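Local structure of heme peroxidase (Bacteroides thetaiotaomicron, 2GVK) at residues Gly11-Asp16 / Pro307-Leu312; Asp44-Phe49 / Met69-Asp74; Pro228-Asn233 / Thr289-Asp294; Ala234-Gly239 / Glu278-Gly283. The protein probably uses hydrogen peroxide to oxidise dyes and other organic substrates at a heme, as a dye-decolorizing peroxidase. All blocks are in the same frame, centred on the assembly; numbering follows the deposited sequence.

Contact 1. Residues Gly11-Asp16 / Pro307-Leu312; sequences GHIPQD and PSYDLL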
loop_
_atom_site.group_PDB
_atom_site.type_symbol
_atom_site.label_atom_id
_atom_site.label_comp_id
_atom_site.label_asym_id
_atom_site.label_seq_id
_atom_site.Cartn_x
_atom_site.Cartn_y
_atom_site.Cartn_z
ATOM N N GLY A 11 32.119 13.739 -11.713
ATOM C CA GLY A 11 31.284 14.478 -10.775
ATOM C C GLY A 11 29.959 14.951 -11.380
ATOM O O GLY A 11 29.277 15.792 -10.806
ATOM N N HIS A 12 29.596 14.410 -12.524
ATOM C CA HIS A 12 28.362 14.799 -13.178
ATOM C C HIS A 12 27.248 13.830 -12.829
ATOM O O HIS A 12 27.426 12.621 -12.900
ATOM C CB HIS A 12 28.551 14.847 -14.695
ATOM C CG HIS A 12 29.643 15.761 -15.139
ATOM N ND1 HIS A 12 29.557 17.130 -15.023
ATOM C CD2 HIS A 12 30.842 15.505 -15.717
ATOM C CE1 HIS A 12 30.662 17.679 -15.498
ATOM N NE2 HIS A 12 31.459 16.713 -15.922
ATOM N N ILE A 13 26.102 14.370 -12.456
ATOM C CA ILE A 13 24.936 13.568 -12.118
ATOM C C ILE A 13 24.182 13.198 -13.404
ATOM O O ILE A 13 23.753 14.078 -14.146
ATOM C CB ILE A 13 23.964 14.351 -11.191
ATOM C CG1 ILE A 13 24.727 15.010 -10.033
ATOM C CG2 ILE A 13 22.848 13.429 -10.671
ATOM C CD1 ILE A 13 25.563 14.052 -9.223
ATOM N N PRO A 14 24.014 11.887 -13.666
ATOM C CA PRO A 14 23.284 11.480 -14.851
ATOM C C PRO A 14 21.783 11.625 -14.682
ATOM O O PRO A 14 21.278 11.682 -13.567
ATOM C CB PRO A 14 23.636 10.004 -14.985
ATOM C CG PRO A 14 23.851 9.549 -13.614
ATOM C CD PRO A 14 24.484 10.722 -12.892
ATOM N N GLN A 15 21.086 11.715 -15.789
ATOM C CA GLN A 15 19.655 11.591 -15.773
ATOM C C GLN A 15 19.315 10.137 -15.386
ATOM O O GLN A 15 20.209 9.305 -15.254
ATOM C CB GLN A 15 19.070 11.944 -17.146
ATOM C CG GLN A 15 19.169 13.443 -17.505
ATOM C CD GLN A 15 18.400 13.778 -18.755
ATOM O OE1 GLN A 15 17.219 13.496 -18.845
ATOM N NE2 GLN A 15 19.038 14.491 -19.685
ATOM N N ASP A 16 18.016 9.829 -15.288
ATOM C CA ASP A 16 17.561 8.535 -14.820
ATOM C C ASP A 16 17.651 7.489 -15.934
ATOM O O ASP A 16 16.634 6.970 -16.397
ATOM C CB ASP A 16 16.112 8.651 -14.305
ATOM C CG ASP A 16 15.673 7.439 -13.495
ATOM O OD1 ASP A 16 16.531 6.784 -12.865
ATOM O OD2 ASP A 16 14.456 7.173 -13.453
ATOM N N PRO A 307 22.004 14.175 -22.043
ATOM C CA PRO A 307 23.098 14.807 -21.298
ATOM C C PRO A 307 22.971 14.645 -19.790
ATOM O O PRO A 307 21.892 14.429 -19.286
ATOM C CB PRO A 307 22.996 16.311 -21.701
ATOM C CG PRO A 307 21.665 16.478 -22.268
ATOM C CD PRO A 307 21.119 15.156 -22.691
ATOM N N SER A 308 24.085 14.759 -19.078
ATOM C CA SER A 308 24.036 14.844 -17.646
ATOM C C SER A 308 23.171 16.053 -17.269
ATOM O O SER A 308 22.976 16.954 -18.072
ATOM C CB SER A 308 25.434 15.013 -17.076
ATOM O OG SER A 308 25.943 16.301 -17.389
ATOM N N TYR A 309 22.660 16.069 -16.049
ATOM C CA TYR A 309 21.899 17.244 -15.564
ATOM C C TYR A 309 22.745 18.499 -15.620
ATOM O O TYR A 309 22.253 19.553 -15.947
ATOM C CB TYR A 309 21.416 17.023 -14.132
ATOM C CG TYR A 309 20.216 16.135 -14.003
ATOM C CD1 TYR A 309 18.982 16.514 -14.538
ATOM C CD2 TYR A 309 20.269 14.979 -13.230
ATOM C CE1 TYR A 309 17.868 15.726 -14.386
ATOM C CE2 TYR A 309 19.174 14.180 -13.072
ATOM C CZ TYR A 309 17.960 14.556 -13.639
ATOM O OH TYR A 309 16.850 13.773 -13.456
ATOM N N ASP A 310 24.026 18.382 -15.259
ATOM C CA ASP A 310 24.942 19.539 -15.286
ATOM C C ASP A 310 24.989 20.150 -16.669
ATOM O O ASP A 310 24.867 21.354 -16.832
ATOM C CB ASP A 310 26.364 19.122 -14.869
ATOM C CG ASP A 310 26.526 19.020 -13.379
ATOM O OD1 ASP A 310 25.698 19.632 -12.642
ATOM O OD2 ASP A 310 27.523 18.392 -12.921
ATOM N N LEU A 311 25.209 19.315 -17.666
ATOM C CA LEU A 311 25.289 19.782 -19.029
ATOM C C LEU A 311 23.950 20.331 -19.508
ATOM O O LEU A 311 23.893 21.373 -20.164
ATOM C CB LEU A 311 25.775 18.649 -19.948
ATOM C CG LEU A 311 25.836 18.977 -21.447
ATOM C CD1 LEU A 311 26.571 20.295 -21.701
ATOM C CD2 LEU A 311 26.489 17.866 -22.175
ATOM N N LEU A 312 22.873 19.628 -19.184
ATOM C CA LEU A 312 21.521 20.082 -19.519
ATOM C C LEU A 312 21.277 21.530 -19.028
ATOM O O LEU A 312 20.752 22.355 -19.752
ATOM C CB LEU A 312 20.500 19.142 -18.918
ATOM C CG LEU A 312 19.110 19.251 -19.470
ATOM C CD1 LEU A 312 19.084 18.983 -20.977
ATOM C CD2 LEU A 312 18.208 18.287 -18.760
HETATM O O HOH W 1 22.427 11.302 -18.332
HETATM O O HOH W 2 16.150 12.054 -15.342
#
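Tyr-309 N donates to Ile-13 O at 3.0 Å, the one direct backbone-to-backbone hydrogen bond between the irregular chain 11-16 and the turn that starts helix 309-315. This is a helix N-terminus in the Dyp-type, dimeric alpha/beta-barrel fold: Ser-308 is the N-cap, with OG, 3.1 Å from Leu-311 N, accepting the capping bond. The N-terminal loop runs past that helix start and is pinned to it at both ends. At one end His-12 ND1 donates to Asp-310 OD2 over 3.2 Å; Asp-310 OD2 accepts through its anti lone pair, while ring and carboxylate stand 80° apart. At the other, Gln-15 holds its CG anti to its own carbonyl carbon (chi1 -70°), over one face of the Tyr-309 ring and 4.2 Å from its centroid, in a CH-pi contact. Gln-15 NE2 donates to Pro-307 O, 2.9 Å away. That bond lies in the planes of both the amide and the carbonyl. OE1 of the same amide accepts from Met-69 N, so both ends of this buried group are satisfied. Ile-13 CG2 meets the Tyr-309 ring at CD2, and both residues also pack against another subunit, on Val-165 and Asp-166 of that chain. A water closes the far end, 2.6 Å from Tyr-309 OH and 2.9 Å from Asp-16 N.

Contact 2. Residues Asp44-Phe49 / Met69-Asp74; sequences DVCANF and MGFGAD. With EDO (1,2-ethanediol), chain I.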
loop_
_atom_site.group_PDB
_atom_site.type_symbol
_atom_site.label_atom_id
_atom_site.label_comp_id
_atom_site.label_asym_id
_atom_site.label_seq_id
_atom_site.Cartn_x
_atom_site.Cartn_y
_atom_site.Cartn_z
ATOM N N ASP A 44 14.567 26.726 -22.760
ATOM C CA ASP A 44 13.702 26.932 -21.553
ATOM C C ASP A 44 13.407 25.615 -20.890
ATOM O O ASP A 44 13.458 25.493 -19.677
ATOM C CB ASP A 44 12.373 27.609 -21.913
ATOM C CG ASP A 44 11.437 27.769 -20.679
ATOM O OD1 ASP A 44 11.774 28.590 -19.782
ATOM O OD2 ASP A 44 10.379 27.078 -20.609
ATOM N N VAL A 45 13.095 24.609 -21.690
ATOM C CA VAL A 45 12.849 23.275 -21.133
ATOM C C VAL A 45 14.149 22.706 -20.512
ATOM O O VAL A 45 14.134 22.192 -19.401
ATOM C CB VAL A 45 12.286 22.296 -22.190
ATOM C CG1 VAL A 45 12.232 20.885 -21.635
ATOM C CG2 VAL A 45 10.914 22.726 -22.630
ATOM N N CYS A 46 15.275 22.843 -21.220
ATOM C CA CYS A 46 16.572 22.392 -20.678
ATOM C C CYS A 46 16.842 23.032 -19.318
ATOM O O CYS A 46 17.247 22.351 -18.363
ATOM C CB CYS A 46 17.727 22.733 -21.623
ATOM S SG CYS A 46 17.720 21.883 -23.183
ATOM N N ALA A 47 16.641 24.347 -19.245
ATOM C CA ALA A 47 16.923 25.104 -18.041
ATOM C C ALA A 47 16.036 24.693 -16.869
ATOM O O ALA A 47 16.470 24.746 -15.710
ATOM C CB ALA A 47 16.757 26.583 -18.316
ATOM N N ASN A 48 14.807 24.289 -17.167
ATOM C CA ASN A 48 13.816 24.041 -16.143
ATOM C C ASN A 48 13.506 22.566 -15.915
ATOM O O ASN A 48 12.646 22.219 -15.075
ATOM C CB ASN A 48 12.548 24.800 -16.497
ATOM C CG ASN A 48 12.712 26.276 -16.329
ATOM O OD1 ASN A 48 12.988 26.758 -15.216
ATOM N ND2 ASN A 48 12.616 27.010 -17.421
ATOM N N PHE A 49 14.231 21.703 -16.605
ATOM C CA PHE A 49 13.929 20.253 -16.602
ATOM C C PHE A 49 14.057 19.617 -15.223
ATOM O O PHE A 49 13.138 18.952 -14.761
ATOM C CB PHE A 49 14.829 19.528 -17.591
ATOM C CG PHE A 49 14.392 18.109 -17.890
ATOM C CD1 PHE A 49 13.221 17.856 -18.587
ATOM C CD2 PHE A 49 15.158 17.047 -17.491
ATOM C CE1 PHE A 49 12.845 16.550 -18.894
ATOM C CE2 PHE A 49 14.791 15.762 -17.800
ATOM C CZ PHE A 49 13.617 15.519 -18.481
HETATM N N MSE A 69 15.386 13.284 -21.035
HETATM C CA MSE A 69 15.326 14.118 -22.207
HETATM C C MSE A 69 16.579 13.895 -23.030
HETATM O O MSE A 69 17.692 14.008 -22.518
HETATM C CB MSE A 69 15.265 15.577 -21.781
HETATM C CG MSE A 69 15.211 16.573 -22.928
HETATM SE SE MSE A 69 15.200 18.411 -22.260
HETATM C CE MSE A 69 14.876 19.303 -23.958
ATOM N N GLY A 70 16.396 13.606 -24.312
ATOM C CA GLY A 70 17.506 13.360 -25.206
ATOM C C GLY A 70 17.387 14.123 -26.503
ATOM O O GLY A 70 16.288 14.537 -26.905
ATOM N N PHE A 71 18.521 14.252 -27.185
ATOM C CA PHE A 71 18.625 15.008 -28.438
ATOM C C PHE A 71 19.146 14.158 -29.581
ATOM O O PHE A 71 20.147 13.456 -29.434
ATOM C CB PHE A 71 19.578 16.213 -28.250
ATOM C CG PHE A 71 19.203 17.101 -27.117
ATOM C CD1 PHE A 71 19.571 16.786 -25.830
ATOM C CD2 PHE A 71 18.410 18.211 -27.323
ATOM C CE1 PHE A 71 19.163 17.570 -24.758
ATOM C CE2 PHE A 71 18.017 19.023 -26.227
ATOM C CZ PHE A 71 18.398 18.697 -24.975
ATOM N N GLY A 72 18.530 14.315 -30.755
ATOM C CA GLY A 72 18.999 13.671 -31.978
ATOM C C GLY A 72 20.299 14.295 -32.470
ATOM O O GLY A 72 20.667 15.390 -32.065
ATOM N N ALA A 73 20.990 13.596 -33.350
ATOM C CA ALA A 73 22.310 14.017 -33.774
ATOM C C ALA A 73 22.270 15.346 -34.525
ATOM O O ALA A 73 23.019 16.279 -34.196
ATOM C CB ALA A 73 22.955 12.945 -34.616
ATOM N N ASP A 74 21.391 15.454 -35.523
ATOM C CA ASP A 74 21.284 16.700 -36.288
ATOM C C ASP A 74 20.805 17.838 -35.401
ATOM O O ASP A 74 21.310 18.968 -35.495
ATOM C CB ASP A 74 20.323 16.541 -37.468
ATOM C CG ASP A 74 20.907 15.710 -38.609
ATOM O OD1 ASP A 74 22.128 15.380 -38.582
ATOM O OD2 ASP A 74 20.144 15.403 -39.540
HETATM C C1 EDO I . 18.705 13.072 -37.375
HETATM O O1 EDO I . 20.012 13.166 -36.805
HETATM C C2 EDO I . 17.854 11.979 -36.674
HETATM O O2 EDO I . 17.726 12.262 -35.264
#
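Phe-49 of helix 38-59 presents a ring face to selenomethionine Met-69 on strand 66-72. Met-69 CB lies over that face, offset toward the rim, 4.0 Å from the ring centroid, and the selenium lies over the face as well, 4.5 Å from the centroid, so a CH-pi and a Met-aromatic contact share one ring. The two side chains meet at a slant. Met-69 can reach the helix because its chain is extended throughout, beginning with CG anti to the backbone N (chi1 180°), and its methyl CE touches both Val-45 CG1 and Cys-46 SG, 3.9 Å from each. Phe-71, two residues along the strand, is turned differently: it offers its edge. Cys-46 SG lies near the plane of that ring, 3.7 Å from CZ, a sulfur-aromatic contact made at the rim. All five side chains are buried, and every touch between helix and strand is apolar. Trimming Phe-49 to an alanine would probably open a gap over Met-69 CB and SE, leaving the selenomethionine chain free to shift. Leu-312 of helix 309-315 touches Cys-46, Phe-49, Met-69 and Phe-71, and Phe-111 of the adjoining strand 109-115 also touches Phe-49 and Met-69. The short helix and strand segments run roughly antiparallel, at 149°, with axes 11.0 Å apart. This is a helix laid on a beta sheet, the first helix of a ferredoxin-like half whose strands are ordered 4-1-3-2, as in the dimeric alpha/beta-barrel superfamily.

Contact 3. Residues Pro228-Asn233 / Thr289-Asp294; sequences PGNAHN and TDRLLD. With EDO (1,2-ethanediol), chain H.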
loop_
_atom_site.group_PDB
_atom_site.type_symbol
_atom_site.label_atom_id
_atom_site.label_comp_id
_atom_site.label_asym_id
_atom_site.label_seq_id
_atom_site.Cartn_x
_atom_site.Cartn_y
_atom_site.Cartn_z
ATOM N N PRO A 228 19.021 -22.422 -28.475
ATOM C CA PRO A 228 19.508 -22.255 -29.850
ATOM C C PRO A 228 20.349 -21.004 -30.015
ATOM O O PRO A 228 20.158 -20.012 -29.286
ATOM C CB PRO A 228 18.227 -22.137 -30.671
ATOM C CG PRO A 228 17.105 -22.500 -29.727
ATOM C CD PRO A 228 17.565 -22.244 -28.380
ATOM N N GLY A 229 21.251 -21.026 -30.994
ATOM C CA GLY A 229 22.132 -19.915 -31.236
ATOM C C GLY A 229 21.447 -18.680 -31.757
ATOM O O GLY A 229 22.039 -17.592 -31.754
ATOM N N ASN A 230 20.200 -18.831 -32.224
ATOM C CA ASN A 230 19.427 -17.671 -32.746
ATOM C C ASN A 230 18.333 -17.186 -31.776
ATOM O O ASN A 230 17.502 -16.349 -32.134
ATOM C CB ASN A 230 18.824 -17.973 -34.121
ATOM C CG ASN A 230 17.871 -19.159 -34.110
ATOM O OD1 ASN A 230 17.745 -19.872 -33.116
ATOM N ND2 ASN A 230 17.189 -19.359 -35.212
ATOM N N ALA A 231 18.369 -17.685 -30.548
ATOM C CA ALA A 231 17.456 -17.205 -29.492
ATOM C C ALA A 231 17.719 -15.740 -29.219
ATOM O O ALA A 231 18.860 -15.273 -29.317
ATOM C CB ALA A 231 17.632 -18.015 -28.231
ATOM N N HIS A 232 16.672 -15.015 -28.894
ATOM C CA HIS A 232 16.769 -13.582 -28.651
ATOM C C HIS A 232 17.819 -13.246 -27.601
ATOM O O HIS A 232 18.590 -12.314 -27.771
ATOM C CB HIS A 232 15.411 -13.039 -28.216
ATOM C CG HIS A 232 15.414 -11.580 -27.928
ATOM N ND1 HIS A 232 15.614 -10.630 -28.906
ATOM C CD2 HIS A 232 15.172 -10.896 -26.781
ATOM C CE1 HIS A 232 15.531 -9.428 -28.368
ATOM N NE2 HIS A 232 15.270 -9.565 -27.079
ATOM N N ASN A 233 17.843 -13.990 -26.512
ATOM C CA ASN A 233 18.788 -13.680 -25.445
ATOM C C ASN A 233 20.201 -14.193 -25.747
ATOM O O ASN A 233 21.149 -13.762 -25.132
ATOM C CB ASN A 233 18.306 -14.190 -24.125
ATOM C CG ASN A 233 18.656 -15.573 -23.890
ATOM O OD1 ASN A 233 18.737 -16.374 -24.816
ATOM N ND2 ASN A 233 18.902 -15.906 -22.632
ATOM N N THR A 289 20.211 -14.726 -37.515
ATOM C CA THR A 289 19.437 -13.584 -37.050
ATOM C C THR A 289 18.561 -13.939 -35.828
ATOM O O THR A 289 18.263 -15.122 -35.575
ATOM C CB THR A 289 18.553 -13.030 -38.174
ATOM O OG1 THR A 289 17.787 -14.092 -38.759
ATOM C CG2 THR A 289 19.412 -12.380 -39.256
ATOM N N ASP A 290 18.192 -12.912 -35.072
ATOM C CA ASP A 290 17.274 -13.057 -33.938
ATOM C C ASP A 290 15.954 -13.695 -34.395
ATOM O O ASP A 290 15.227 -13.145 -35.244
ATOM C CB ASP A 290 17.002 -11.670 -33.334
ATOM C CG ASP A 290 16.286 -11.731 -32.004
ATOM O OD1 ASP A 290 15.702 -12.779 -31.667
ATOM O OD2 ASP A 290 16.285 -10.697 -31.300
ATOM N N ARG A 291 15.652 -14.858 -33.868
ATOM C CA ARG A 291 14.437 -15.566 -34.232
ATOM C C ARG A 291 13.176 -14.752 -33.873
ATOM O O ARG A 291 12.155 -14.878 -34.511
ATOM C CB ARG A 291 14.410 -16.915 -33.544
ATOM C CG ARG A 291 13.188 -17.677 -33.750
ATOM C CD ARG A 291 13.189 -18.491 -35.036
ATOM N NE ARG A 291 12.176 -19.517 -34.927
ATOM C CZ ARG A 291 10.986 -19.476 -35.498
ATOM N NH1 ARG A 291 10.703 -18.557 -36.399
ATOM N NH2 ARG A 291 10.094 -20.425 -35.219
ATOM N N LEU A 292 13.284 -13.903 -32.867
ATOM C CA LEU A 292 12.140 -13.074 -32.458
ATOM C C LEU A 292 11.754 -12.089 -33.548
ATOM O O LEU A 292 10.609 -11.655 -33.610
ATOM C CB LEU A 292 12.429 -12.346 -31.155
ATOM C CG LEU A 292 11.263 -11.551 -30.537
ATOM C CD1 LEU A 292 9.998 -12.393 -30.381
ATOM C CD2 LEU A 292 11.678 -10.981 -29.220
ATOM N N LEU A 293 12.685 -11.781 -34.448
ATOM C CA LEU A 293 12.364 -10.908 -35.583
ATOM C C LEU A 293 11.435 -11.586 -36.613
ATOM O O LEU A 293 10.834 -10.912 -37.431
ATOM C CB LEU A 293 13.623 -10.406 -36.271
ATOM C CG LEU A 293 14.496 -9.446 -35.454
ATOM C CD1 LEU A 293 15.769 -9.101 -36.236
ATOM C CD2 LEU A 293 13.755 -8.181 -35.078
ATOM N N ASP A 294 11.251 -12.898 -36.499
ATOM C CA ASP A 294 10.274 -13.586 -37.326
ATOM C C ASP A 294 8.839 -13.235 -36.858
ATOM O O ASP A 294 7.873 -13.565 -37.520
ATOM C CB ASP A 294 10.489 -15.103 -37.278
ATOM C CG ASP A 294 11.824 -15.546 -37.932
ATOM O OD1 ASP A 294 12.415 -14.770 -38.724
ATOM O OD2 ASP A 294 12.281 -16.668 -37.639
HETATM C C1 EDO H . 16.585 -5.525 -28.408
HETATM O O1 EDO H . 16.350 -4.611 -29.519
HETATM C C2 EDO H . 15.257 -5.902 -27.707
HETATM O O2 EDO H . 15.514 -6.319 -26.316
HETATM O O HOH W 3 17.563 -17.257 -37.140
#
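His-232 and Asp-290 form the tight part of this contact. His-232 ND1 donates to Asp-290 OD2 in a very short bond, 2.5 Å as refined and fairly straight at 162°, with ring and carboxylate nearly coplanar. Over the centre of one ring face lies Leu-292 CD2, 4.0 Å from the centroid, so the imidazole is held at an edge and on a face. The carboxylate has its own fixing: OD1 accepts from Leu-292 N at 2.9 Å, an Asx turn, with the N-H coming from above the carboxylate plane. Replacing Asp-290 by an alanine would probably leave His-232 ND1 and Leu-292 N without their acceptors and the imidazole freer to turn. A His-Asp pair of this kind is consistent with the proximal heme side seen in related DyP-type peroxidases, although no heme is modelled; an ethanediol, probably from the crystallisation liquor, bonds weakly to NE2.

The other half is looser and wetter. Arg-291 N donates to Asn-230 O at 2.9 Å. The Asn-230 side chain lies alongside Arg-291, with ND2 4.1 Å from CB, and its own CB comes to 3.2 Å from Thr-289 O. A water bridges Asn-230 ND2 and Thr-289 O, and Arg-291 NH1 makes a salt bridge to Asp-294 OD2 of its own segment. Beyond the two segments, Val-211 of helix 205-212 packs on Arg-291 and Leu-292, while Met-280 of helix 270-281 touches Asp-290, and segment 289-294 runs on toward strand 296-306.

Contact 4. Residues Ala234-Gly239 / Glu278-Gly283; sequences AVTNIG and ENMFIG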
loop_
_atom_site.group_PDB
_atom_site.type_symbol
_atom_site.label_atom_id
_atom_site.label_comp_id
_atom_site.label_asym_id
_atom_site.label_seq_id
_atom_site.Cartn_x
_atom_site.Cartn_y
_atom_site.Cartn_z
ATOM N N ALA A 234 20.333 -15.099 -26.711
ATOM C CA ALA A 234 21.645 -15.500 -27.163
ATOM C C ALA A 234 22.264 -14.404 -28.041
ATOM O O ALA A 234 23.420 -14.029 -27.849
ATOM C CB ALA A 234 21.577 -16.806 -27.921
ATOM N N VAL A 235 21.505 -13.908 -29.016
ATOM C CA VAL A 235 22.069 -12.976 -29.984
ATOM C C VAL A 235 22.227 -11.564 -29.431
ATOM O O VAL A 235 23.091 -10.844 -29.877
ATOM C CB VAL A 235 21.242 -12.914 -31.334
ATOM C CG1 VAL A 235 21.041 -14.338 -31.923
ATOM C CG2 VAL A 235 19.935 -12.223 -31.137
ATOM N N THR A 236 21.397 -11.179 -28.463
ATOM C CA THR A 236 21.411 -9.761 -27.937
ATOM C C THR A 236 22.371 -9.557 -26.763
ATOM O O THR A 236 22.629 -8.419 -26.360
ATOM C CB THR A 236 20.029 -9.267 -27.504
ATOM O OG1 THR A 236 19.503 -10.114 -26.460
ATOM C CG2 THR A 236 19.073 -9.229 -28.677
ATOM N N ASN A 237 22.816 -10.643 -26.166
ATOM C CA ASN A 237 23.842 -10.590 -25.140
ATOM C C ASN A 237 25.136 -10.791 -25.843
ATOM O O ASN A 237 25.501 -11.898 -26.143
ATOM N N ILE A 238 25.820 -9.688 -26.168
ATOM C CA ILE A 238 26.931 -9.750 -27.117
ATOM C C ILE A 238 28.194 -10.255 -26.506
ATOM O O ILE A 238 29.079 -10.670 -27.213
ATOM C CB ILE A 238 27.198 -8.391 -27.807
ATOM C CG1 ILE A 238 27.675 -7.349 -26.805
ATOM C CG2 ILE A 238 25.940 -7.916 -28.515
ATOM C CD1 ILE A 238 28.110 -6.051 -27.465
ATOM N N GLY A 239 28.262 -10.260 -25.178
ATOM C CA GLY A 239 29.387 -10.856 -24.477
ATOM C C GLY A 239 30.437 -9.857 -24.065
ATOM O O GLY A 239 30.275 -8.656 -24.271
ATOM N N GLU A 278 23.400 -5.407 -34.945
ATOM C CA GLU A 278 24.051 -6.206 -36.018
ATOM C C GLU A 278 23.780 -7.704 -35.795
ATOM O O GLU A 278 23.390 -8.423 -36.730
ATOM C CB GLU A 278 25.536 -5.952 -36.057
ATOM C CG GLU A 278 25.931 -4.584 -36.598
ATOM C CD GLU A 278 27.446 -4.322 -36.481
ATOM O OE1 GLU A 278 28.181 -5.221 -35.991
ATOM O OE2 GLU A 278 27.897 -3.208 -36.856
ATOM N N ASN A 279 23.984 -8.174 -34.562
ATOM C CA ASN A 279 23.733 -9.573 -34.235
ATOM C C ASN A 279 22.285 -9.979 -34.546
ATOM O O ASN A 279 22.025 -11.108 -34.945
ATOM C CB ASN A 279 24.026 -9.853 -32.755
ATOM C CG ASN A 279 25.510 -9.977 -32.456
ATOM O OD1 ASN A 279 26.363 -9.709 -33.305
ATOM N ND2 ASN A 279 25.821 -10.372 -31.236
HETATM N N MSE A 280 21.344 -9.073 -34.292
HETATM C CA MSE A 280 19.929 -9.368 -34.494
HETATM C C MSE A 280 19.546 -9.381 -35.953
HETATM O O MSE A 280 18.905 -10.342 -36.435
HETATM C CB MSE A 280 19.065 -8.337 -33.778
HETATM C CG MSE A 280 19.122 -8.423 -32.282
HETATM SE SE MSE A 280 18.226 -6.898 -31.483
HETATM C CE MSE A 280 16.348 -7.287 -32.155
ATOM N N PHE A 281 19.929 -8.332 -36.675
ATOM C CA PHE A 281 19.399 -8.104 -38.029
ATOM C C PHE A 281 20.255 -8.699 -39.129
ATOM O O PHE A 281 19.733 -9.090 -40.165
ATOM C CB PHE A 281 19.173 -6.602 -38.262
ATOM C CG PHE A 281 17.988 -6.051 -37.505
ATOM C CD1 PHE A 281 18.111 -5.679 -36.163
ATOM C CD2 PHE A 281 16.746 -5.968 -38.109
ATOM C CE1 PHE A 281 17.028 -5.210 -35.467
ATOM C CE2 PHE A 281 15.664 -5.488 -37.431
ATOM C CZ PHE A 281 15.788 -5.133 -36.092
ATOM N N ILE A 282 21.562 -8.713 -38.931
ATOM C CA ILE A 282 22.476 -9.335 -39.905
ATOM C C ILE A 282 22.784 -10.765 -39.494
ATOM O O ILE A 282 22.750 -11.696 -40.337
ATOM C CB ILE A 282 23.790 -8.555 -40.021
ATOM C CG1 ILE A 282 23.516 -7.078 -40.323
ATOM C CG2 ILE A 282 24.684 -9.171 -41.103
ATOM C CD1 ILE A 282 22.703 -6.846 -41.593
ATOM N N GLY A 283 23.070 -10.951 -38.209
ATOM C CA GLY A 283 23.442 -12.244 -37.673
ATOM C C GLY A 283 24.941 -12.356 -37.446
ATOM O O GLY A 283 25.750 -11.847 -38.238
HETATM O O HOH W 4 28.552 -10.920 -30.146
#
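Asn-279 ND2 donates to Val-235 O at 3.1 Å, and this bond carries the contact: the acceptor lies in the amide plane of Asn-279, and the donor in turn lies in the carbonyl plane. The side chain holds CG anti to its carbonyl carbon (chi1 -78°). Asn-279 CB itself lies 3.2 Å from the same Val-235 O. The amide nitrogen has a second polar partner, a water 3.0 Å away that donates to Ile-238 O, so ND2 links two carbonyls of the segment 234-239, one directly and one through solvent. Ile-238 CG2 packs 3.7 Å from ND2, its side chain crossing that of Asn-279 at about a right angle. One residue on, selenomethionine Met-280 supplies the apolar share: its CG and SE are each 3.7 Å from Thr-236 CG2, and Val-235 CG2 adds a longer touch on CG.

Around these groups, Thr-236 OG1 bonds back to His-232 O, which probably helps hold the rotation that places CG2 against Met-280. Glu-278 O accepts from both Ile-282 N and Gly-283 N, closing the end of helix 270-281, with positive phi at Gly-283. Tyr-193 of strand 186-195 touches Met-280, and Met-276 touches both Thr-236 and Ile-238. The arrangement joins the end of a helix lying on the C-terminal half's ferredoxin-like sheet to the short helix 232-235, within the Dyp-type peroxidase fold.

Contact 2 is wholly buried and apolar, a helix-on-sheet core, whereas contact 1 beside it is partly exposed and relies on polar bonds around a helix start. The two meet through Gln-15 and Leu-312, which join them. Across the chain from contact 2, contacts 3 and 4 form a second pair, both using helix 232-235 and joined where Asp-290 N lies 3.0 Å from Met-280 O. Of these, contact 4 is buried and mixes an amide bond with apolar packing; contact 3 is partly exposed and centred on a histidine-carboxylate pair. Contacts 1 and 3 both contain such a pair, yet the centres of the two contacts lie about 35 Å apart.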